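Alpha/beta hydrolase (Enterobacter asburiae, PDB 6KMO) probably hydrolyses carboxylic ester bonds, as an esterase or lipase of the alpha/beta hydrolase family. Local coordinates at residues A[230-233]-A[234-237]; A[161-164]-A[165-168]; A[116-119]-A[120-123]; A[26-30]-A[31-35]. The protein carries 2 engineered substitutions. One frame throughout, in Å; residues are numbered along the deposited sequence.

Interaction 1: residues A[230-233]-A[234-237]; sequences SKNM and MKWF
The ring of Phe237 lies with one face against the carbonyl oxygen of Met233, one helical turn earlier. That oxygen stands 3.1 Å above the ring plane and is displaced toward the rim, near CG and CD2. Placing CG next to the backbone N and opposite the carbonyl carbon (chi1 -68°) turns the ring back along the helix, where its CE2 also meets Met233 CB at 4.1 Å. The same oxygen accepts the backbone N-H of Phe237, at 2.8 Å from N to O.

Two kinds of side-chain contact mark the start of helix 231-241. Ser230 is its N-cap: OG accepts from Met233 N at 2.9 Å with an N-H...O angle of 159°. In return, Ser230 N points at Met233 SD, 3.6 Å away, in a weak bond that completes a capping box with sulfur as the acceptor. Further round, Lys231 and Lys235 run alongside each other in the same direction, and CG of the first touches CE of the second at 4.0 Å. Their NZ atoms diverge to different partners. Lys231 NZ is bonded to Asn221 outside the turn, whereas Lys235 NZ donates to a water, whose oxygen lies 2.6 Å from Asn232 OD1 and donates to it.

Met234 lies against Leu229 and Tyr220, so the first turn has a greasy side as well as a lysine side. Chemically, the cap satisfies an N-H that has no earlier helical carbonyl to bond. The two ammonium groups, 5.7 Å apart between NZ atoms, would repel mildly, an effect that their separate oxygen partners probably offset.

Interaction 2: residues A[161-164]-A[165-168]; sequences AEHG and QEIG
Glu166 and His163 both turn their CG atoms opposite their own carbonyl carbons, with both chi1 near -60°. With the three-residue spacing of the turn, these torsions lay the two side chains side by side, pointing the same way, the glutamate continuing extended beside the imidazole. Ring and carboxylate planes remain 61° apart. Glu166 OE1 approaches the ring obliquely and stays 4.2 Å from His163 ND1, a separation closed by water rather than by a direct bond: water 3 donates to OE1 at 2.6 Å and is hydrogen-bonded to ND1 at 2.9 Å.

The backbone explains why these side chains are neighbours. Glu166 N bonds to His163 O at 2.9 Å, and Ile167 N bonds to Gly164 O over the same length; both span three residues, the spacing of a 3-10 turn. In the second bond the donor lies 52° out of the carbonyl plane, a sign of tight winding. This turn follows helix 148-163 and leads toward strand 169-170, on the route to central strand 174-179 of the alpha/beta hydrolase sheet.

Ile167 CG1 takes the position between its backbone N and carbonyl carbon, which lays it 3.3 Å from Gly164 O. The chain then turns away through Gly168, whose phi is positive and whose N bonds to Gln165 O. A second water accepts from Gln165 N at 3.0 Å and donates weakly to Glu162 O. Farther out, the His163 ring meets that of Trp159, and Ile167 O takes a hydrogen bond from Lys91 NZ.

Interaction 3: residues A[116-119]-A[120-123]; sequences PTHE and RLIR
Arg123 lies alongside Glu119 one turn earlier, the two side chains pointing the same way, and its guanidinium presents its edge to a single carboxylate oxygen. NE at 3.0 Å and NH2 at 2.9 Å both donate to Glu119 OE2, forming a bifurcated salt bridge. Both nitrogens reach that oxygen from the same face of the carboxylate, whose plane is inclined 58° to the guanidinium. Glu119 CG, opposite its own backbone N (chi1 -179°), lies 3.5 Å from Arg123 NE, and the chain runs on extended to the carboxylate. The remaining nitrogen, NH1, is bonded to Pro69 O, which fixes the group from its other end.

On another side of the helix, Ile122 CD1 packs against His118 CB at 3.9 Å. The His118 ring is steered by Thr117 OG1, which accepts from ND1 in the ring plane, while NE2 is bonded to Asn179. Between these contacts the helix is kinked: Arg120 N and Leu121 N have no bond to the preceding turn and instead donate to waters 4 and 5, at 3.0 and 3.1 Å.

Helix 115-129 is the connection in the beta-alpha-beta unit running from strand 99-105 to strand 132-136. His118, Leu121 and Ile122 rest on Phe104 of the first strand, Glu119 and Arg123 touch Val73 on strand 71-80, and Arg120 and Leu121 meet Leu325 of helix 319-335.

Interaction 4: residues A[26-30]-A[31-35]; sequences PTPTA and GVQAF
Thr29 OG1 accepts the backbone N-H of Val32 at 3.2 Å, with an N-H...O angle of 162°. Its chi1 of 63° sets OG1 between the backbone N and the carbonyl carbon, facing the first turn, where the hydroxyl also crowds Val32 CG2 at 3.3 Å. Beside it, Pro28 CB packs on Val32 CG1 at 3.8 Å, and the edge of the proline ring at CG lies 3.5 Å from Gln33 OE1. A bend at chi2 (67°) brings the Gln33 amide to the CG-CD rim of Pro28, and one water donates to both Pro28 O and Gln33 OE1, at 3.0 and 3.1 Å.

A second shell holds these groups in place. Thr29 OG1 is also hydrogen-bonded to Glu318 OE2, and Gln33 NE2 is bonded to Asn37 OD1. Val32 reaches inward to Met305 and Ile306. From the second subunit, Asp291 OD2 accepts from Ala30 N, so a carboxylate of the partner chain meets the start of the helix, where the dipole would probably welcome a negative charge.

A threonine N-cap preceded by a proline opens helix 30-41, and here the cap itself lies at the subunit interface.

How the interactions relate
Along the chain the order is interaction 4, 3, 2, 1, each on its own helix or helix end, and none touches another. Interaction 3, on helix 115-129, is the most central, its centre about 12 Å from that of the chain; the centres of interactions 1, 2 and 4 each lie about 22 to 23 Å from it. Interactions 2 and 4 are about 42 Å apart between centres, on opposite sides of the chain's centre, as are 1 and 2. Interaction 4 meets the second subunit, whereas the others are touched by none. Met234 and His118 lie near the probable nucleophile elbow following strand 174-179, so interactions 1 and 3 approach the presumed active-site region from different helices.

Interaction 1: residues A[230-233]-A[234-237]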
loop_
_atom_site.group_PDB
_atom_site.type_symbol
_atom_site.label_atom_id
_atom_site.label_comp_id
_atom_site.label_asym_id
_atom_site.label_seq_id
_atom_site.Cartn_x
_atom_site.Cartn_y
_atom_site.Cartn_z
ATOM N N SER A 230 -1.161 -23.544 1.278
ATOM C CA SER A 230 -1.550 -24.189 2.520
ATOM C C SER A 230 -0.368 -24.356 3.470
ATOM O O SER A 230 0.799 -24.273 3.081
ATOM C CB SER A 230 -2.133 -25.571 2.237
ATOM O OG SER A 230 -1.082 -26.416 1.799
ATOM N N LYS A 231 -0.680 -24.616 4.738
ATOM C CA LYS A 231 0.359 -24.947 5.709
ATOM C C LYS A 231 1.149 -26.172 5.269
ATOM O O LYS A 231 2.382 -26.185 5.346
ATOM C CB LYS A 231 -0.261 -25.166 7.093
ATOM C CG LYS A 231 0.758 -25.509 8.174
ATOM C CD LYS A 231 0.093 -25.731 9.532
ATOM C CE LYS A 231 -0.397 -24.441 10.131
ATOM N NZ LYS A 231 -0.907 -24.669 11.524
ATOM N N ASN A 232 0.462 -27.216 4.791
ATOM C CA ASN A 232 1.186 -28.416 4.376
ATOM C C ASN A 232 2.076 -28.149 3.169
ATOM O O ASN A 232 3.149 -28.752 3.056
ATOM C CB ASN A 232 0.208 -29.551 4.084
ATOM C CG ASN A 232 -0.297 -30.207 5.338
ATOM O OD1 ASN A 232 0.249 -30.028 6.404
ATOM N ND2 ASN A 232 -1.361 -30.980 5.200
ATOM N N MET A 233 1.657 -27.278 2.255
ATOM C CA MET A 233 2.535 -26.891 1.153
ATOM C C MET A 233 3.797 -26.223 1.689
ATOM O O MET A 233 4.911 -26.524 1.249
ATOM C CB MET A 233 1.804 -25.963 0.184
ATOM C CG MET A 233 0.825 -26.680 -0.760
ATOM S SD MET A 233 -0.453 -25.582 -1.569
ATOM C CE MET A 233 0.589 -24.600 -2.635
ATOM N N MET A 234 3.645 -25.294 2.632
ATOM C CA MET A 234 4.804 -24.602 3.180
ATOM C C MET A 234 5.763 -25.575 3.858
ATOM O O MET A 234 6.988 -25.448 3.724
ATOM C CB MET A 234 4.376 -23.504 4.148
ATOM C CG MET A 234 3.948 -22.191 3.471
ATOM S SD MET A 234 5.156 -21.432 2.255
ATOM C CE MET A 234 6.716 -21.575 3.242
ATOM N N LYS A 235 5.230 -26.553 4.598
ATOM C CA LYS A 235 6.097 -27.539 5.236
ATOM C C LYS A 235 6.848 -28.360 4.195
ATOM O O LYS A 235 8.043 -28.651 4.364
ATOM C CB LYS A 235 5.279 -28.449 6.149
ATOM C CG LYS A 235 4.788 -27.770 7.412
ATOM C CD LYS A 235 3.925 -28.711 8.254
ATOM C CE LYS A 235 3.511 -28.049 9.541
ATOM N NZ LYS A 235 2.656 -28.953 10.386
ATOM N N TRP A 236 6.167 -28.719 3.103
ATOM C CA TRP A 236 6.784 -29.479 2.020
ATOM C C TRP A 236 7.871 -28.663 1.329
ATOM O O TRP A 236 8.948 -29.177 1.000
ATOM C CB TRP A 236 5.701 -29.903 1.026
ATOM C CG TRP A 236 6.132 -30.812 -0.066
ATOM C CD1 TRP A 236 6.592 -32.091 0.057
ATOM C CD2 TRP A 236 6.102 -30.537 -1.469
ATOM N NE1 TRP A 236 6.866 -32.617 -1.173
ATOM C CE2 TRP A 236 6.571 -31.683 -2.133
ATOM C CE3 TRP A 236 5.725 -29.424 -2.232
ATOM C CZ2 TRP A 236 6.668 -31.759 -3.510
ATOM C CZ3 TRP A 236 5.836 -29.507 -3.603
ATOM C CH2 TRP A 236 6.297 -30.663 -4.224
ATOM N N PHE A 237 7.589 -27.398 1.051
ATOM C CA PHE A 237 8.590 -26.540 0.429
ATOM C C PHE A 237 9.836 -26.450 1.299
ATOM O O PHE A 237 10.959 -26.666 0.825
ATOM C CB PHE A 237 8.000 -25.149 0.198
ATOM C CG PHE A 237 6.898 -25.068 -0.847
ATOM C CD1 PHE A 237 6.889 -25.863 -1.987
ATOM C CD2 PHE A 237 5.884 -24.133 -0.695
ATOM C CE1 PHE A 237 5.886 -25.744 -2.932
ATOM C CE2 PHE A 237 4.883 -23.994 -1.647
ATOM C CZ PHE A 237 4.883 -24.802 -2.765
HETATM O O HOH W 1 0.242 -29.205 8.890
#

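Interaction 2: residues A[161-164]-A[165-168]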
loop_
_atom_site.group_PDB
_atom_site.type_symbol
_atom_site.label_atom_id
_atom_site.label_comp_id
_atom_site.label_asym_id
_atom_site.label_seq_id
_atom_site.Cartn_x
_atom_site.Cartn_y
_atom_site.Cartn_z
ATOM N N ALA A 161 26.231 -5.466 -10.060
ATOM C CA ALA A 161 26.804 -4.262 -9.483
ATOM C C ALA A 161 28.117 -3.888 -10.160
ATOM O O ALA A 161 28.381 -2.704 -10.399
ATOM C CB ALA A 161 27.040 -4.467 -7.990
ATOM N N GLU A 162 28.944 -4.877 -10.487
ATOM C CA GLU A 162 30.288 -4.623 -10.995
ATOM C C GLU A 162 30.341 -4.570 -12.515
ATOM O O GLU A 162 31.198 -3.863 -13.066
ATOM C CB GLU A 162 31.248 -5.694 -10.466
ATOM C CG GLU A 162 31.417 -5.662 -8.938
ATOM C CD GLU A 162 32.192 -6.839 -8.354
ATOM O OE1 GLU A 162 32.461 -6.798 -7.132
ATOM O OE2 GLU A 162 32.513 -7.798 -9.092
ATOM N N HIS A 163 29.441 -5.269 -13.213
ATOM C CA HIS A 163 29.515 -5.412 -14.667
ATOM C C HIS A 163 28.229 -5.008 -15.375
ATOM O O HIS A 163 28.021 -5.376 -16.539
ATOM C CB HIS A 163 29.867 -6.845 -15.035
ATOM C CG HIS A 163 31.125 -7.318 -14.398
ATOM N ND1 HIS A 163 32.370 -6.954 -14.862
ATOM C CD2 HIS A 163 31.337 -8.105 -13.317
ATOM C CE1 HIS A 163 33.296 -7.506 -14.098
ATOM N NE2 HIS A 163 32.696 -8.210 -13.156
ATOM N N GLY A 164 27.369 -4.250 -14.705
ATOM C CA GLY A 164 26.073 -3.917 -15.269
ATOM C C GLY A 164 26.125 -3.228 -16.618
ATOM O O GLY A 164 25.185 -3.338 -17.403
ATOM N N GLN A 165 27.201 -2.501 -16.899
ATOM C CA GLN A 165 27.341 -1.909 -18.231
ATOM C C GLN A 165 27.164 -2.941 -19.342
ATOM O O GLN A 165 26.646 -2.613 -20.419
ATOM C CB GLN A 165 28.702 -1.229 -18.323
ATOM C CG GLN A 165 28.989 -0.497 -19.608
ATOM C CD GLN A 165 30.451 -0.099 -19.693
ATOM O OE1 GLN A 165 31.134 -0.391 -20.676
ATOM N NE2 GLN A 165 30.940 0.559 -18.650
ATOM N N GLU A 166 27.541 -4.193 -19.098
ATOM C CA GLU A 166 27.403 -5.210 -20.135
ATOM C C GLU A 166 25.952 -5.435 -20.538
ATOM O O GLU A 166 25.687 -5.897 -21.652
ATOM C CB GLU A 166 28.031 -6.529 -19.698
ATOM C CG GLU A 166 29.537 -6.475 -19.515
ATOM C CD GLU A 166 30.144 -7.847 -19.305
ATOM O OE1 GLU A 166 31.253 -7.901 -18.758
ATOM O OE2 GLU A 166 29.521 -8.855 -19.706
ATOM N N ILE A 167 24.995 -5.130 -19.657
ATOM C CA ILE A 167 23.576 -5.293 -19.931
ATOM C C ILE A 167 22.843 -3.955 -19.933
ATOM O O ILE A 167 21.615 -3.919 -19.840
ATOM C CB ILE A 167 22.914 -6.306 -18.971
ATOM C CG1 ILE A 167 23.105 -5.904 -17.505
ATOM C CG2 ILE A 167 23.444 -7.690 -19.247
ATOM C CD1 ILE A 167 22.197 -6.667 -16.544
ATOM N N GLY A 168 23.575 -2.850 -20.025
ATOM C CA GLY A 168 22.953 -1.549 -20.108
ATOM C C GLY A 168 22.378 -1.052 -18.805
ATOM O O GLY A 168 21.424 -0.262 -18.819
HETATM O O HOH W 2 29.465 -1.873 -15.100
HETATM O O HOH W 3 32.347 -5.890 -17.530
#

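Interaction 3: residues A[116-119]-A[120-123]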
loop_
_atom_site.group_PDB
_atom_site.type_symbol
_atom_site.label_atom_id
_atom_site.label_comp_id
_atom_site.label_asym_id
_atom_site.label_seq_id
_atom_site.Cartn_x
_atom_site.Cartn_y
_atom_site.Cartn_z
ATOM N N PRO A 116 9.214 -17.930 -17.111
ATOM C CA PRO A 116 7.897 -17.778 -17.759
ATOM C C PRO A 116 6.748 -17.646 -16.771
ATOM O O PRO A 116 5.850 -16.824 -16.987
ATOM C CB PRO A 116 7.791 -19.027 -18.657
ATOM C CG PRO A 116 9.204 -19.384 -18.935
ATOM C CD PRO A 116 9.977 -19.059 -17.667
ATOM N N THR A 117 6.748 -18.427 -15.689
ATOM C CA THR A 117 5.669 -18.301 -14.721
ATOM C C THR A 117 5.610 -16.902 -14.108
ATOM O O THR A 117 4.521 -16.428 -13.738
ATOM C CB THR A 117 5.782 -19.318 -13.572
ATOM O OG1 THR A 117 7.055 -19.228 -12.931
ATOM C CG2 THR A 117 5.512 -20.747 -14.032
ATOM N N HIS A 118 6.748 -16.242 -13.957
ATOM C CA HIS A 118 6.820 -14.937 -13.307
ATOM C C HIS A 118 6.898 -13.771 -14.279
ATOM O O HIS A 118 6.954 -12.613 -13.838
ATOM C CB HIS A 118 8.031 -14.893 -12.363
ATOM C CG HIS A 118 7.802 -15.651 -11.089
ATOM N ND1 HIS A 118 7.584 -17.012 -11.063
ATOM C CD2 HIS A 118 7.720 -15.233 -9.804
ATOM C CE1 HIS A 118 7.379 -17.395 -9.816
ATOM N NE2 HIS A 118 7.457 -16.332 -9.034
ATOM N N GLU A 119 6.837 -14.031 -15.592
ATOM C CA GLU A 119 7.118 -12.984 -16.569
ATOM C C GLU A 119 6.124 -11.829 -16.501
ATOM O O GLU A 119 6.516 -10.660 -16.588
ATOM C CB GLU A 119 7.184 -13.569 -17.985
ATOM C CG GLU A 119 7.504 -12.499 -19.004
ATOM C CD GLU A 119 7.859 -13.035 -20.363
ATOM O OE1 GLU A 119 7.615 -14.238 -20.612
ATOM O OE2 GLU A 119 8.410 -12.249 -21.168
ATOM N N ARG A 120 4.832 -12.115 -16.347
ATOM C CA ARG A 120 3.864 -11.025 -16.328
ATOM C C ARG A 120 4.115 -10.103 -15.136
ATOM O O ARG A 120 4.122 -8.868 -15.274
ATOM C CB ARG A 120 2.448 -11.585 -16.320
ATOM C CG ARG A 120 1.393 -10.545 -16.684
ATOM C CD ARG A 120 0.263 -10.524 -15.680
ATOM N NE ARG A 120 0.621 -9.780 -14.471
ATOM C CZ ARG A 120 0.595 -10.253 -13.230
ATOM N NH1 ARG A 120 0.310 -11.514 -12.946
ATOM N NH2 ARG A 120 0.872 -9.415 -12.249
ATOM N N LEU A 121 4.324 -10.696 -13.959
ATOM C CA LEU A 121 4.647 -9.929 -12.762
ATOM C C LEU A 121 5.907 -9.104 -12.962
ATOM O O LEU A 121 5.947 -7.922 -12.610
ATOM C CB LEU A 121 4.817 -10.889 -11.581
ATOM C CG LEU A 121 5.428 -10.333 -10.294
ATOM C CD1 LEU A 121 4.626 -9.152 -9.736
ATOM C CD2 LEU A 121 5.540 -11.442 -9.242
ATOM N N ILE A 122 6.962 -9.718 -13.502
ATOM C CA ILE A 122 8.209 -8.988 -13.706
ATOM C C ILE A 122 7.985 -7.816 -14.646
ATOM O O ILE A 122 8.445 -6.700 -14.389
ATOM C CB ILE A 122 9.312 -9.928 -14.216
ATOM C CG1 ILE A 122 9.651 -10.970 -13.157
ATOM C CG2 ILE A 122 10.542 -9.125 -14.588
ATOM C CD1 ILE A 122 10.400 -12.155 -13.702
ATOM N N ARG A 123 7.296 -8.056 -15.757
ATOM C CA ARG A 123 7.030 -6.970 -16.694
ATOM C C ARG A 123 6.227 -5.855 -16.037
ATOM O O ARG A 123 6.488 -4.668 -16.281
ATOM C CB ARG A 123 6.298 -7.499 -17.933
ATOM C CG ARG A 123 7.164 -8.335 -18.872
ATOM C CD ARG A 123 6.320 -8.846 -20.018
ATOM N NE ARG A 123 7.070 -9.608 -21.005
ATOM C CZ ARG A 123 6.981 -9.438 -22.326
ATOM N NH1 ARG A 123 6.221 -8.488 -22.847
ATOM N NH2 ARG A 123 7.693 -10.225 -23.119
HETATM O O HOH W 4 3.683 -14.917 -16.599
HETATM O O HOH W 5 3.429 -13.596 -13.651
#

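Interaction 4: residues A[26-30]-A[31-35]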
loop_
_atom_site.group_PDB
_atom_site.type_symbol
_atom_site.label_atom_id
_atom_site.label_comp_id
_atom_site.label_asym_id
_atom_site.label_seq_id
_atom_site.Cartn_x
_atom_site.Cartn_y
_atom_site.Cartn_z
ATOM N N PRO A 26 -11.555 -10.946 8.128
ATOM C CA PRO A 26 -10.871 -11.144 6.840
ATOM C C PRO A 26 -11.705 -12.006 5.906
ATOM O O PRO A 26 -12.129 -13.104 6.267
ATOM C CB PRO A 26 -9.576 -11.865 7.224
ATOM C CG PRO A 26 -9.411 -11.615 8.684
ATOM C CD PRO A 26 -10.792 -11.546 9.237
ATOM N N THR A 27 -11.959 -11.497 4.705
ATOM C CA THR A 27 -12.643 -12.234 3.652
ATOM C C THR A 27 -11.980 -11.902 2.326
ATOM O O THR A 27 -11.466 -10.789 2.154
ATOM C CB THR A 27 -14.133 -11.866 3.575
ATOM O OG1 THR A 27 -14.284 -10.521 3.119
ATOM C CG2 THR A 27 -14.783 -11.986 4.935
ATOM N N PRO A 28 -11.940 -12.841 1.384
ATOM C CA PRO A 28 -11.407 -12.519 0.060
ATOM C C PRO A 28 -12.292 -11.514 -0.644
ATOM O O PRO A 28 -13.500 -11.451 -0.413
ATOM C CB PRO A 28 -11.446 -13.864 -0.677
ATOM C CG PRO A 28 -11.528 -14.910 0.391
ATOM C CD PRO A 28 -12.345 -14.260 1.476
ATOM N N THR A 29 -11.698 -10.736 -1.543
ATOM C CA THR A 29 -12.525 -9.960 -2.447
ATOM C C THR A 29 -13.342 -10.902 -3.333
ATOM O O THR A 29 -13.080 -12.103 -3.416
ATOM C CB THR A 29 -11.695 -9.079 -3.368
ATOM O OG1 THR A 29 -10.887 -9.929 -4.184
ATOM C CG2 THR A 29 -10.850 -8.096 -2.595
ATOM N N ALA A 30 -14.312 -10.332 -4.030
ATOM C CA ALA A 30 -15.146 -11.150 -4.907
ATOM C C ALA A 30 -14.318 -11.829 -5.986
ATOM O O ALA A 30 -14.538 -13.005 -6.291
ATOM C CB ALA A 30 -16.245 -10.290 -5.516
ATOM N N GLY A 31 -13.363 -11.111 -6.579
ATOM C CA GLY A 31 -12.535 -11.700 -7.610
ATOM C C GLY A 31 -11.627 -12.791 -7.077
ATOM O O GLY A 31 -11.405 -13.806 -7.738
ATOM N N VAL A 32 -11.069 -12.591 -5.886
ATOM C CA VAL A 32 -10.231 -13.632 -5.301
ATOM C C VAL A 32 -11.069 -14.842 -4.925
ATOM O O VAL A 32 -10.634 -15.988 -5.114
ATOM C CB VAL A 32 -9.431 -13.056 -4.117
ATOM C CG1 VAL A 32 -8.736 -14.174 -3.331
ATOM C CG2 VAL A 32 -8.407 -12.050 -4.637
ATOM N N GLN A 33 -12.279 -14.612 -4.409
ATOM C CA GLN A 33 -13.169 -15.720 -4.084
ATOM C C GLN A 33 -13.529 -16.516 -5.331
ATOM O O GLN A 33 -13.558 -17.751 -5.290
ATOM C CB GLN A 33 -14.423 -15.201 -3.394
ATOM C CG GLN A 33 -15.310 -16.331 -2.897
ATOM C CD GLN A 33 -14.671 -17.120 -1.786
ATOM O OE1 GLN A 33 -14.381 -16.582 -0.721
ATOM N NE2 GLN A 33 -14.435 -18.396 -2.028
ATOM N N ALA A 34 -13.773 -15.840 -6.451
ATOM C CA ALA A 34 -14.080 -16.549 -7.693
ATOM C C ALA A 34 -12.922 -17.449 -8.093
ATOM O O ALA A 34 -13.125 -18.600 -8.514
ATOM C CB ALA A 34 -14.401 -15.551 -8.804
ATOM N N PHE A 35 -11.694 -16.952 -7.962
ATOM C CA PHE A 35 -10.520 -17.755 -8.269
ATOM C C PHE A 35 -10.421 -18.947 -7.331
ATOM O O PHE A 35 -10.178 -20.074 -7.768
ATOM C CB PHE A 35 -9.263 -16.881 -8.166
ATOM C CG PHE A 35 -7.987 -17.658 -8.207
ATOM C CD1 PHE A 35 -7.468 -18.093 -9.408
ATOM C CD2 PHE A 35 -7.313 -17.982 -7.043
ATOM C CE1 PHE A 35 -6.293 -18.825 -9.447
ATOM C CE2 PHE A 35 -6.147 -18.721 -7.091
ATOM C CZ PHE A 35 -5.638 -19.133 -8.295
HETATM O O HOH W 6 -15.461 -13.712 -0.190
#